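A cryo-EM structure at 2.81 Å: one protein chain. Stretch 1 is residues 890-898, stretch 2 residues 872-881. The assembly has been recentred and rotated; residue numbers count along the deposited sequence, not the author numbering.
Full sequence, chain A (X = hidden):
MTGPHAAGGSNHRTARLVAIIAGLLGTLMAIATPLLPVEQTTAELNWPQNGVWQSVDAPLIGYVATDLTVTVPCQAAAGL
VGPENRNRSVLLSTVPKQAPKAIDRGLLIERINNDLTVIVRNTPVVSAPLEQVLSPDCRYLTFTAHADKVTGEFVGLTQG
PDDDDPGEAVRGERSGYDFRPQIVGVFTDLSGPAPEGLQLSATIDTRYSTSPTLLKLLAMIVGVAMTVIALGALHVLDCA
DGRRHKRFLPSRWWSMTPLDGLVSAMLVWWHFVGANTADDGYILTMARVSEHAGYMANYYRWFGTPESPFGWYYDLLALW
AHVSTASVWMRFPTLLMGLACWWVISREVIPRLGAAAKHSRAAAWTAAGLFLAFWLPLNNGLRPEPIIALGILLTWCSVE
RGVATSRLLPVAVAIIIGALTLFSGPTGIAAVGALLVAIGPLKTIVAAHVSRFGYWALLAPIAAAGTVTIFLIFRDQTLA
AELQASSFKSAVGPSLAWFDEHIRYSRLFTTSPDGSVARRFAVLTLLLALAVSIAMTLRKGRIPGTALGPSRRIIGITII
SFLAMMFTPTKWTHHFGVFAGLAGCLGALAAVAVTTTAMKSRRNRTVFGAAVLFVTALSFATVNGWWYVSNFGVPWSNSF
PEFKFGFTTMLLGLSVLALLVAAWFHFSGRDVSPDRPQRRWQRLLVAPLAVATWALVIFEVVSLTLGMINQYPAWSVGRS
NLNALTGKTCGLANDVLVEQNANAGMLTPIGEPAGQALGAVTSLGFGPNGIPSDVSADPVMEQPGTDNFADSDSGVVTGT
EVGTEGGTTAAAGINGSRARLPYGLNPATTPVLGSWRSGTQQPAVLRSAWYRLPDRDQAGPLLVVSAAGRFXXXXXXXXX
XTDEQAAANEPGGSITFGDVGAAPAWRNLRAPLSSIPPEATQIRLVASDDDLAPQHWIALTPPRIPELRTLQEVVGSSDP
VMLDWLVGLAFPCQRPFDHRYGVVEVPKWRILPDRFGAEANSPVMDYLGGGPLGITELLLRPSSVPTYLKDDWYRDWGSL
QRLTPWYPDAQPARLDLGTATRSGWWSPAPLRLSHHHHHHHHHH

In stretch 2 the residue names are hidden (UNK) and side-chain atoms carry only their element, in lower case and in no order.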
# COMPACT_ATOMS: atom_id res chain seq x y z
N GLU A 890 -29.70 -50.48 8.31
CA GLU A 890 -28.26 -50.46 8.44
C GLU A 890 -27.72 -49.35 7.55
O GLU A 890 -28.43 -48.92 6.64
CB GLU A 890 -27.66 -51.83 8.06
CG GLU A 890 -27.71 -52.21 6.60
CD GLU A 890 -26.40 -51.95 5.90
OE1 GLU A 890 -25.38 -51.80 6.61
OE2 GLU A 890 -26.37 -51.91 4.65
N PRO A 891 -26.50 -48.81 7.84
CA PRO A 891 -25.99 -47.68 7.03
C PRO A 891 -25.81 -47.96 5.55
O PRO A 891 -26.49 -47.34 4.74
CB PRO A 891 -24.65 -47.35 7.70
CG PRO A 891 -24.82 -47.78 9.10
CD PRO A 891 -25.66 -49.02 9.04
N GLY A 892 -24.94 -48.89 5.18
CA GLY A 892 -24.73 -49.21 3.79
C GLY A 892 -23.83 -48.27 3.01
O GLY A 892 -23.37 -48.64 1.93
N GLY A 893 -23.58 -47.06 3.50
CA GLY A 893 -22.68 -46.16 2.81
C GLY A 893 -22.88 -44.73 3.25
O GLY A 893 -23.89 -44.37 3.85
N SER A 894 -21.88 -43.90 2.94
CA SER A 894 -21.89 -42.50 3.33
C SER A 894 -21.01 -41.67 2.40
O SER A 894 -19.82 -41.97 2.25
CB SER A 894 -21.41 -42.35 4.78
OG SER A 894 -21.38 -40.99 5.17
N ILE A 895 -21.59 -40.64 1.79
CA ILE A 895 -20.84 -39.60 1.10
C ILE A 895 -21.18 -38.25 1.70
O ILE A 895 -22.19 -38.09 2.40
CB ILE A 895 -21.12 -39.56 -0.42
CG1 ILE A 895 -22.62 -39.50 -0.70
CG2 ILE A 895 -20.38 -40.67 -1.15
CD1 ILE A 895 -22.98 -39.19 -2.13
N THR A 896 -20.34 -37.27 1.42
CA THR A 896 -20.46 -35.95 2.01
C THR A 896 -20.66 -34.92 0.90
O THR A 896 -20.03 -34.99 -0.16
CB THR A 896 -19.20 -35.63 2.82
OG1 THR A 896 -18.94 -36.70 3.73
CG2 THR A 896 -19.39 -34.36 3.63
N PHE A 897 -21.55 -33.96 1.15
CA PHE A 897 -21.73 -32.87 0.21
C PHE A 897 -20.56 -31.91 0.25
O PHE A 897 -19.89 -31.75 1.28
CB PHE A 897 -23.01 -32.09 0.51
CG PHE A 897 -24.25 -32.83 0.19
CD1 PHE A 897 -24.60 -33.04 -1.13
CD2 PHE A 897 -25.09 -33.27 1.18
CE1 PHE A 897 -25.75 -33.70 -1.45
CE2 PHE A 897 -26.25 -33.92 0.86
CZ PHE A 897 -26.58 -34.14 -0.46
N GLY A 898 -20.32 -31.26 -0.88
CA GLY A 898 -19.38 -30.15 -0.93
C GLY A 898 -20.13 -28.86 -1.16
O GLY A 898 -21.28 -28.89 -1.60
N UNK A 872 -19.79 -26.95 9.16
CA UNK A 872 -18.50 -27.50 8.80
C UNK A 872 -18.67 -28.44 7.59
O UNK A 872 -19.75 -28.52 7.00
o UNK A 872 -15.78 -27.85 8.97
o UNK A 872 -15.78 -28.79 10.95
c UNK A 872 -17.89 -28.21 10.02
c UNK A 872 -16.37 -28.29 9.97
N UNK A 873 -17.60 -29.15 7.23
CA UNK A 873 -17.60 -29.91 5.98
C UNK A 873 -18.44 -31.18 6.10
O UNK A 873 -19.35 -31.42 5.29
n UNK A 873 -16.53 -32.76 2.89
c UNK A 873 -15.98 -30.77 4.16
c UNK A 873 -16.08 -32.28 4.05
c UNK A 873 -16.16 -30.24 5.58
o UNK A 873 -15.76 -33.01 4.98
N UNK A 874 -18.14 -32.02 7.08
CA UNK A 874 -18.79 -33.32 7.18
C UNK A 874 -19.99 -33.35 8.10
O UNK A 874 -20.27 -34.38 8.73
N UNK A 875 -20.73 -32.24 8.16
CA UNK A 875 -21.92 -32.14 9.05
C UNK A 875 -23.13 -32.85 8.42
O UNK A 875 -23.82 -33.59 9.14
o UNK A 875 -22.06 -28.52 11.50
c UNK A 875 -22.24 -30.68 9.36
c UNK A 875 -21.04 -29.89 9.85
c UNK A 875 -21.17 -29.36 11.26
o UNK A 875 -20.37 -29.78 12.13
N UNK A 876 -23.36 -32.61 7.12
CA UNK A 876 -24.49 -33.18 6.40
C UNK A 876 -23.98 -34.30 5.51
O UNK A 876 -23.00 -34.11 4.78
c UNK A 876 -25.22 -32.11 5.58
c UNK A 876 -25.54 -30.90 6.43
c UNK A 876 -26.47 -32.68 4.94
N UNK A 877 -24.62 -35.46 5.57
CA UNK A 877 -24.18 -36.62 4.80
C UNK A 877 -25.38 -37.30 4.16
O UNK A 877 -26.53 -37.00 4.49
c UNK A 877 -21.40 -38.14 7.06
o UNK A 877 -21.95 -39.24 7.23
c UNK A 877 -22.12 -37.11 6.23
c UNK A 877 -23.43 -37.63 5.67
o UNK A 877 -20.29 -37.84 7.55
N UNK A 878 -25.10 -38.21 3.24
CA UNK A 878 -26.10 -39.04 2.59
C UNK A 878 -25.87 -40.47 3.06
O UNK A 878 -24.72 -40.86 3.28
c UNK A 878 -26.12 -37.50 0.63
c UNK A 878 -27.11 -39.73 0.35
c UNK A 878 -26.02 -38.93 1.05
N UNK A 879 -26.94 -41.23 3.25
CA UNK A 879 -26.82 -42.60 3.72
C UNK A 879 -27.61 -43.49 2.76
O UNK A 879 -28.83 -43.60 2.88
o UNK A 879 -28.20 -42.91 7.69
c UNK A 879 -27.45 -43.82 7.35
c UNK A 879 -27.34 -42.69 5.15
c UNK A 879 -26.97 -43.93 5.93
n UNK A 879 -27.00 -44.72 8.21
N UNK A 880 -26.92 -44.12 1.81
CA UNK A 880 -27.64 -44.91 0.81
C UNK A 880 -27.73 -46.37 1.23
O UNK A 880 -26.92 -46.87 2.00
c UNK A 880 -23.35 -45.82 -0.68
c UNK A 880 -25.61 -45.48 -0.65
c UNK A 880 -25.34 -46.80 -0.93
n UNK A 880 -23.99 -47.01 -0.94
c UNK A 880 -24.35 -44.84 -0.50
c UNK A 880 -26.96 -44.83 -0.56
c UNK A 880 -23.96 -43.53 -0.22
c UNK A 880 -21.99 -45.53 -0.59
c UNK A 880 -22.63 -43.24 -0.14
c UNK A 880 -21.65 -44.23 -0.32
N UNK A 881 -28.70 -47.06 0.65
CA UNK A 881 -28.90 -48.47 0.93
C UNK A 881 -29.65 -49.11 -0.23
O UNK A 881 -30.15 -48.42 -1.12
c UNK A 881 -29.66 -48.69 2.24

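Position 872 carries two side-chain carbons, the second bearing two oxygens: a short carboxylate, lying far from stretch 1. It is Asp872, whose OD1 accepts a weak hydrogen bond from the backbone N of position 873 at 2.8 Å.

Position 873 has three carbons, the last holding one oxygen and one nitrogen, so it is a long amide. Its CA-to-CB bond points sideways, but the chain's end swings in until the nitrogen lies 3.4 Å from CG2 of Thr896. This is Gln873, and the approach is simple packing, since a methyl offers the amide no hydrogen bond.

Position 874 has no side-chain atoms, and its CA sits 3.7 Å from Thr896 CG2. It is Gly874; a CB would have room here, so the contact does not explain the glycine.

At 875 there are three carbons, the third with two oxygens. Pointing away from stretch 1 and touching none of it, Glu875 bonds through OE1 elsewhere in the structure.

Position 876 shows one carbon carrying two more, a beta-branched, purely apolar group beside the edge of the Phe897 ring. It is Val876, with CG1 4.0 Å from Phe897 CD2.

Three carbons ending in two oxygens recur at 877, but here the carboxylate turns to stretch 1 and meets the hydroxyl of Ser894. Glu877 accepts through OE1 a hydrogen bond from Ser894 OG at 2.8 Å, so an exposed serine finds a partner across the gap.

Position 878 repeats the three-carbon fork, packing against both Ile895 and Phe897. As Val878 it places CB 3.9 Å from Ile895 CG1 and CG2 3.6 Å from Phe897 CZ, one small branched residue serving two larger apolar neighbours.

At 879 three carbons end in one oxygen and one nitrogen, the nitrogen reaching Pro891. In Gln879, NE2 comes within 3.3 Å of Pro891 CA, while OE1 is hydrogen-bonded elsewhere in the structure.

Position 880 has one carbon leading to fused five- and six-membered rings of eight carbons and one nitrogen. Gly893 CA stands 3.6 Å from the centroid of the six-membered ring, almost along its normal, a CH-pi contact over the face. This is Trp880. An ideal CB on Gly893 would fall 2.1 Å from Trp880 CE2, and the backbone angles there call for glycine by themselves. Ile895 CG2 packs 3.6 Å from Trp880 CZ3.

Position 881 has a single carbon, its CB 4.3 Å from Pro891 O: a small residue, Ala881.

The contact works mainly through side-chain packing between roughly antiparallel stretches. Val878 N donates to Ile895 O at 3.0 Å and nearly straight, whereas Ile895 N to Val878 O, at 3.5 Å, is a weak return bond. CA-H...O contacts supplement them, with Ser894 CA 3.3 Å from Val878 O and Gln879 CA 3.4 Å from Gly893 O. Around this modest backbone, the rules are legible: leave glycine bare beneath an indole, let valines fill beside phenylalanine and isoleucine, and give a serine hydroxyl a carboxylate.

Stretch 2, residues 872-881: DQGEVEVQWA
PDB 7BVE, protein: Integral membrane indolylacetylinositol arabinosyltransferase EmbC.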